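Local coordinates for dihydroneopterin aldolase (Burkholderia thailandensis, PDB 3V9O), which belongs to the dihydroneopterin aldolase family and forms a four-chain assembly whose antiparallel sheets continue from one subunit into the next, at residues Asp21-Met34 against Glu46-Leu59. Sequence-based numbering, arbitrary orientation. Where two conformers were deposited one is given.
Sequences DCRRLYLRNHEVYM and EQRVVINVDLFVPL. With EDO (1,2-ethanediol), chain E.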
loop_
_atom_site.group_PDB
_atom_site.type_symbol
_atom_site.label_atom_id
_atom_site.label_comp_id
_atom_site.label_asym_id
_atom_site.label_seq_id
_atom_site.Cartn_x
_atom_site.Cartn_y
_atom_site.Cartn_z
ATOM N N ASP A 21 2.234 -13.792 14.515
ATOM C CA ASP A 21 3.001 -13.789 15.735
ATOM C C ASP A 21 4.369 -13.140 15.485
ATOM O O ASP A 21 5.280 -13.333 16.288
ATOM C CB ASP A 21 3.163 -15.220 16.289
ATOM C CG ASP A 21 3.804 -16.177 15.279
ATOM O OD1 ASP A 21 3.924 -15.841 14.076
ATOM O OD2 ASP A 21 4.137 -17.322 15.704
ATOM N N CYS A 22 4.488 -12.377 14.400
ATOM C CA CYS A 22 5.743 -11.758 13.986
ATOM C C CYS A 22 5.675 -10.213 14.075
ATOM O O CYS A 22 4.594 -9.618 14.042
ATOM C CB CYS A 22 6.083 -12.077 12.524
ATOM S SG CYS A 22 6.637 -13.797 12.372
ATOM N N ARG A 23 6.818 -9.609 14.245
ATOM C CA ARG A 23 6.987 -8.189 13.879
ATOM C C ARG A 23 7.649 -8.095 12.524
ATOM O O ARG A 23 8.237 -9.073 12.016
ATOM C CB ARG A 23 7.809 -7.431 14.934
ATOM C CG ARG A 23 9.272 -7.810 14.975
ATOM C CD ARG A 23 10.056 -6.899 15.982
ATOM N NE ARG A 23 9.768 -7.185 17.413
ATOM C CZ ARG A 23 9.076 -6.397 18.241
ATOM N NH1 ARG A 23 8.500 -5.300 17.865
ATOM N NH2 ARG A 23 9.006 -6.714 19.530
ATOM N N ARG A 24 7.518 -6.940 11.909
ATOM C CA ARG A 24 8.127 -6.670 10.592
ATOM C C ARG A 24 9.243 -5.676 10.754
ATOM O O ARG A 24 9.045 -4.585 11.297
ATOM C CB ARG A 24 7.082 -6.096 9.651
ATOM C CG ARG A 24 7.643 -5.657 8.277
ATOM C CD ARG A 24 6.491 -5.348 7.290
ATOM N NE ARG A 24 5.815 -4.088 7.609
ATOM C CZ ARG A 24 6.079 -2.911 7.013
ATOM N NH1 ARG A 24 7.004 -2.825 6.066
ATOM N NH2 ARG A 24 5.397 -1.808 7.365
ATOM N N LEU A 25 10.448 -6.015 10.327
ATOM C CA LEU A 25 11.558 -5.075 10.215
ATOM C C LEU A 25 11.612 -4.686 8.750
ATOM O O LEU A 25 11.362 -5.526 7.895
ATOM C CB LEU A 25 12.860 -5.790 10.580
ATOM C CG LEU A 25 12.876 -6.603 11.905
ATOM C CD1 LEU A 25 14.249 -7.238 12.060
ATOM C CD2 LEU A 25 12.573 -5.746 13.105
ATOM N N TYR A 26 11.884 -3.418 8.451
ATOM C CA TYR A 26 11.823 -3.008 7.044
ATOM C C TYR A 26 12.934 -2.008 6.738
ATOM O O TYR A 26 13.299 -1.142 7.516
ATOM C CB TYR A 26 10.425 -2.493 6.666
ATOM C CG TYR A 26 9.925 -1.281 7.407
ATOM C CD1 TYR A 26 10.189 0.017 6.925
ATOM C CD2 TYR A 26 9.131 -1.421 8.552
ATOM C CE1 TYR A 26 9.664 1.125 7.552
ATOM C CE2 TYR A 26 8.605 -0.320 9.190
ATOM C CZ TYR A 26 8.864 0.963 8.723
ATOM O OH TYR A 26 8.276 2.048 9.336
ATOM N N LEU A 27 13.403 -2.155 5.488
ATOM C CA LEU A 27 14.394 -1.237 4.909
ATOM C C LEU A 27 13.746 -0.641 3.673
ATOM O O LEU A 27 13.335 -1.357 2.717
ATOM C CB LEU A 27 15.624 -2.078 4.495
ATOM C CG LEU A 27 16.818 -1.193 4.135
ATOM C CD1 LEU A 27 17.361 -0.414 5.323
ATOM C CD2 LEU A 27 17.920 -2.126 3.518
ATOM N N ARG A 28 13.548 0.684 3.677
ATOM C CA ARG A 28 12.863 1.361 2.585
ATOM C C ARG A 28 13.837 2.079 1.674
ATOM O O ARG A 28 14.637 2.908 2.140
ATOM C CB ARG A 28 11.813 2.383 3.095
ATOM C CG ARG A 28 11.007 2.970 1.964
ATOM C CD ARG A 28 9.675 3.634 2.326
ATOM N NE ARG A 28 9.903 4.849 3.092
ATOM C CZ ARG A 28 9.666 4.985 4.412
ATOM N NH1 ARG A 28 9.130 4.025 5.120
ATOM N NH2 ARG A 28 9.942 6.144 4.958
ATOM N N ASN A 29 13.716 1.761 0.383
ATOM C CA ASN A 29 14.484 2.445 -0.709
ATOM C C ASN A 29 15.978 2.517 -0.408
ATOM O O ASN A 29 16.543 3.638 -0.298
ATOM C CB ASN A 29 13.909 3.796 -1.053
ATOM C CG ASN A 29 12.487 3.686 -1.566
ATOM O OD1 ASN A 29 12.136 2.678 -2.242
ATOM N ND2 ASN A 29 11.669 4.705 -1.308
ATOM N N HIS A 30 16.621 1.345 -0.298
ATOM C CA HIS A 30 18.057 1.289 -0.236
ATOM C C HIS A 30 18.566 1.367 -1.665
ATOM O O HIS A 30 18.327 0.484 -2.465
ATOM C CB HIS A 30 18.473 -0.034 0.426
ATOM C CG HIS A 30 19.933 -0.269 0.441
ATOM N ND1 HIS A 30 20.855 0.743 0.447
ATOM C CD2 HIS A 30 20.644 -1.423 0.528
ATOM C CE1 HIS A 30 22.081 0.234 0.489
ATOM N NE2 HIS A 30 21.974 -1.078 0.514
ATOM N N GLU A 31 19.291 2.419 -1.984
ATOM C CA GLU A 31 19.869 2.568 -3.326
ATOM C C GLU A 31 21.313 2.059 -3.338
ATOM O O GLU A 31 22.103 2.281 -2.433
ATOM C CB GLU A 31 19.810 4.015 -3.794
ATOM C CG GLU A 31 20.697 4.986 -3.106
ATOM C CD GLU A 31 20.842 6.277 -3.839
ATOM O OE1 GLU A 31 20.064 6.583 -4.778
ATOM O OE2 GLU A 31 21.762 7.033 -3.478
ATOM N N VAL A 32 21.611 1.399 -4.467
ATOM C CA VAL A 32 22.975 0.999 -4.766
ATOM C C VAL A 32 23.262 1.325 -6.220
ATOM O O VAL A 32 22.348 1.469 -7.058
ATOM C CB VAL A 32 23.204 -0.518 -4.522
ATOM C CG1 VAL A 32 22.965 -0.903 -3.041
ATOM C CG2 VAL A 32 22.372 -1.398 -5.453
ATOM N N TYR A 33 24.542 1.435 -6.554
ATOM C CA TYR A 33 24.971 1.599 -7.914
ATOM C C TYR A 33 25.802 0.359 -8.240
ATOM O O TYR A 33 26.716 -0.002 -7.475
ATOM C CB TYR A 33 25.806 2.869 -8.094
ATOM C CG TYR A 33 24.986 4.148 -7.955
ATOM C CD1 TYR A 33 24.796 4.719 -6.711
ATOM C CD2 TYR A 33 24.379 4.739 -9.078
ATOM C CE1 TYR A 33 24.047 5.899 -6.583
ATOM C CE2 TYR A 33 23.639 5.905 -8.950
ATOM C CZ TYR A 33 23.494 6.459 -7.697
ATOM O OH TYR A 33 22.759 7.659 -7.589
ATOM N N MET A 34 25.452 -0.294 -9.342
ATOM C CA MET A 34 26.153 -1.532 -9.664
ATOM C C MET A 34 26.058 -1.779 -11.160
ATOM O O MET A 34 25.222 -1.179 -11.886
ATOM C CB MET A 34 25.542 -2.704 -8.877
ATOM C CG MET A 34 24.084 -2.913 -9.293
ATOM S SD MET A 34 23.221 -4.184 -8.339
ATOM C CE MET A 34 24.048 -5.523 -8.709
ATOM N N GLU A 46 27.715 2.059 -14.389
ATOM C CA GLU A 46 26.859 1.525 -13.364
ATOM C C GLU A 46 25.441 2.074 -13.484
ATOM O O GLU A 46 25.208 3.134 -14.049
ATOM C CB GLU A 46 27.425 1.795 -11.963
ATOM C CG GLU A 46 28.734 1.021 -11.731
ATOM C CD GLU A 46 29.278 1.257 -10.352
ATOM O OE1 GLU A 46 28.956 2.317 -9.768
ATOM O OE2 GLU A 46 30.039 0.387 -9.860
ATOM N N GLN A 47 24.510 1.297 -12.986
ATOM C CA GLN A 47 23.118 1.732 -12.939
ATOM C C GLN A 47 22.670 1.847 -11.497
ATOM O O GLN A 47 23.174 1.187 -10.586
ATOM C CB GLN A 47 22.238 0.710 -13.680
ATOM C CG GLN A 47 22.601 0.546 -15.144
ATOM C CD GLN A 47 22.477 1.847 -15.954
ATOM O OE1 GLN A 47 21.451 2.540 -15.899
ATOM N NE2 GLN A 47 23.512 2.173 -16.713
ATOM N N ARG A 48 21.667 2.685 -11.243
ATOM C CA ARG A 48 21.065 2.777 -9.909
ATOM C C ARG A 48 20.005 1.709 -9.756
ATOM O O ARG A 48 19.153 1.544 -10.632
ATOM C CB ARG A 48 20.418 4.164 -9.727
ATOM C CG ARG A 48 20.127 4.526 -8.256
ATOM C CD ARG A 48 19.970 6.063 -8.135
ATOM N NE ARG A 48 18.685 6.510 -8.690
ATOM C CZ ARG A 48 17.547 6.585 -8.009
ATOM N NH1 ARG A 48 16.439 7.007 -8.617
ATOM N NH2 ARG A 48 17.508 6.217 -6.735
ATOM N N VAL A 49 20.058 0.972 -8.650
ATOM C CA VAL A 49 19.063 -0.066 -8.324
ATOM C C VAL A 49 18.517 0.282 -6.968
ATOM O O VAL A 49 19.288 0.618 -6.034
ATOM C CB VAL A 49 19.712 -1.476 -8.333
ATOM C CG1 VAL A 49 18.660 -2.557 -7.937
ATOM C CG2 VAL A 49 20.306 -1.795 -9.709
ATOM N N VAL A 50 17.179 0.232 -6.794
ATOM C CA VAL A 50 16.549 0.576 -5.496
ATOM C C VAL A 50 15.937 -0.710 -4.929
ATOM O O VAL A 50 15.185 -1.446 -5.643
ATOM C CB VAL A 50 15.500 1.663 -5.688
ATOM C CG1 VAL A 50 14.760 1.933 -4.377
ATOM C CG2 VAL A 50 16.167 2.973 -6.218
ATOM N N ILE A 51 16.263 -0.987 -3.673
ATOM C CA ILE A 51 15.944 -2.285 -3.032
ATOM C C ILE A 51 15.086 -2.035 -1.804
ATOM O O ILE A 51 15.363 -1.123 -1.020
ATOM C CB ILE A 51 17.243 -2.986 -2.652
ATOM C CG1 ILE A 51 18.001 -3.252 -3.948
ATOM C CG2 ILE A 51 16.919 -4.340 -1.934
ATOM C CD1 ILE A 51 19.402 -3.616 -3.802
ATOM N N ASN A 52 14.025 -2.807 -1.621
ATOM C CA ASN A 52 13.200 -2.732 -0.420
ATOM C C ASN A 52 13.134 -4.099 0.183
ATOM O O ASN A 52 13.050 -5.111 -0.520
ATOM C CB ASN A 52 11.761 -2.253 -0.777
ATOM C CG ASN A 52 11.744 -0.791 -1.043
ATOM O OD1 ASN A 52 11.586 -0.020 -0.117
ATOM N ND2 ASN A 52 11.993 -0.368 -2.296
ATOM N N VAL A 53 13.197 -4.161 1.527
ATOM C CA VAL A 53 13.239 -5.469 2.231
ATOM C C VAL A 53 12.297 -5.396 3.432
ATOM O O VAL A 53 12.249 -4.395 4.170
ATOM C CB VAL A 53 14.641 -5.756 2.789
ATOM C CG1 VAL A 53 14.703 -7.133 3.524
ATOM C CG2 VAL A 53 15.697 -5.729 1.627
ATOM N N ASP A 54 11.553 -6.492 3.619
ATOM C CA ASP A 54 10.706 -6.694 4.823
ATOM C C ASP A 54 11.158 -8.034 5.403
ATOM O O ASP A 54 11.229 -9.063 4.725
ATOM C CB ASP A 54 9.223 -6.773 4.527
ATOM C CG ASP A 54 8.637 -5.507 4.004
ATOM O OD1 ASP A 54 8.740 -4.458 4.625
ATOM O OD2 ASP A 54 7.976 -5.584 2.956
ATOM N N LEU A 55 11.552 -8.038 6.682
ATOM C CA LEU A 55 11.929 -9.257 7.359
ATOM C C LEU A 55 10.895 -9.533 8.448
ATOM O O LEU A 55 10.620 -8.644 9.283
ATOM C CB LEU A 55 13.350 -9.009 7.923
ATOM C CG LEU A 55 14.268 -10.132 8.224
ATOM C CD1 LEU A 55 14.520 -10.886 6.898
ATOM C CD2 LEU A 55 15.581 -9.504 8.710
ATOM N N PHE A 56 10.306 -10.722 8.488
ATOM C CA PHE A 56 9.301 -11.109 9.521
ATOM C C PHE A 56 9.975 -11.980 10.533
ATOM O O PHE A 56 10.475 -13.063 10.160
ATOM C CB PHE A 56 8.062 -11.737 8.891
ATOM C CG PHE A 56 7.395 -10.760 7.926
ATOM C CD1 PHE A 56 7.805 -10.644 6.587
ATOM C CD2 PHE A 56 6.375 -9.964 8.437
ATOM C CE1 PHE A 56 7.199 -9.666 5.740
ATOM C CE2 PHE A 56 5.758 -9.044 7.600
ATOM C CZ PHE A 56 6.160 -8.919 6.278
ATOM N N VAL A 57 10.038 -11.504 11.772
ATOM C CA VAL A 57 10.710 -12.223 12.855
ATOM C C VAL A 57 9.715 -12.453 14.016
ATOM O O VAL A 57 8.935 -11.523 14.345
ATOM C CB VAL A 57 11.998 -11.447 13.295
ATOM C CG1 VAL A 57 12.920 -11.276 12.105
ATOM C CG2 VAL A 57 11.665 -10.055 13.835
ATOM N N PRO A 58 9.704 -13.612 14.653
ATOM C CA PRO A 58 8.711 -13.869 15.698
ATOM C C PRO A 58 8.836 -12.894 16.872
ATOM O O PRO A 58 9.953 -12.608 17.315
ATOM C CB PRO A 58 9.052 -15.301 16.175
ATOM C CG PRO A 58 9.634 -15.921 14.908
ATOM C CD PRO A 58 10.449 -14.838 14.274
ATOM N N LEU A 59 7.697 -12.383 17.370
ATOM C CA LEU A 59 7.690 -11.631 18.622
ATOM C C LEU A 59 8.346 -12.397 19.741
ATOM O O LEU A 59 9.036 -11.823 20.578
ATOM C CB LEU A 59 6.245 -11.258 19.001
ATOM C CG LEU A 59 5.568 -10.328 17.969
ATOM C CD1 LEU A 59 4.072 -10.144 18.236
ATOM C CD2 LEU A 59 6.253 -8.952 17.942
HETATM C C1 EDO E . 13.187 5.394 -5.177
HETATM O O1 EDO E . 13.780 5.951 -6.365
HETATM C C2 EDO E . 13.920 5.892 -3.923
HETATM O O2 EDO E . 15.326 6.142 -4.130
HETATM O O HOH W 1 29.160 1.938 -6.749
#
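R24 and D54, in the arginine conformer described, form a salt bridge on one face of the antiparallel ladder between 22-34 and 47-58, the first two strands of the sheet. NH1 of R24 lies 2.8 Å from OD1 of D54. The oxygen is in the guanidinium plane, but the nitrogen approaches from above the carboxylate plane, with the two planes 75° apart. The same arginine reaches E133 of the second subunit through NE, and D54 OD2 pairs with R115 on strand 113-120. At the other end of this face, NH2 of R48, again in the conformer described, makes a longer salt bridge of 3.2 Å to OE1 of E31.

Residues 22-34 and 47-58 pair through regular backbone hydrogen bonds, broken by a beta bulge between L27 and H30. N29 takes positive phi and psi angles at the bulge. Here N52 stands in for the missing backbone partner. Its OD1 accepts N29 N at 2.8 Å from above the amide plane, while its ND2 donates to N29 OD1 at 3.0 Å. Both polar atoms of the N52 side chain are therefore used.

Packing fills in around these bonds. R24 CD lies 3.7 Å from F56 CZ, with the two side chains running alongside each other. R48 CG sits over the face of the Y33 ring, 4.2 Å from its centroid, in a CH-pi contact. On the other face, V57 CG2 stands between its own backbone N and carbonyl carbon and meets R23 CG at 3.5 Å. V32 CG2 reaches V49 and I51, and V53 and L55 pack on L105 of helix 94-106.

The outer edge of 22-34 continues the sheet into the second subunit. The chemistry is thus split: one face is largely polar and tied by charges, while the other is mainly aliphatic and carries the helices.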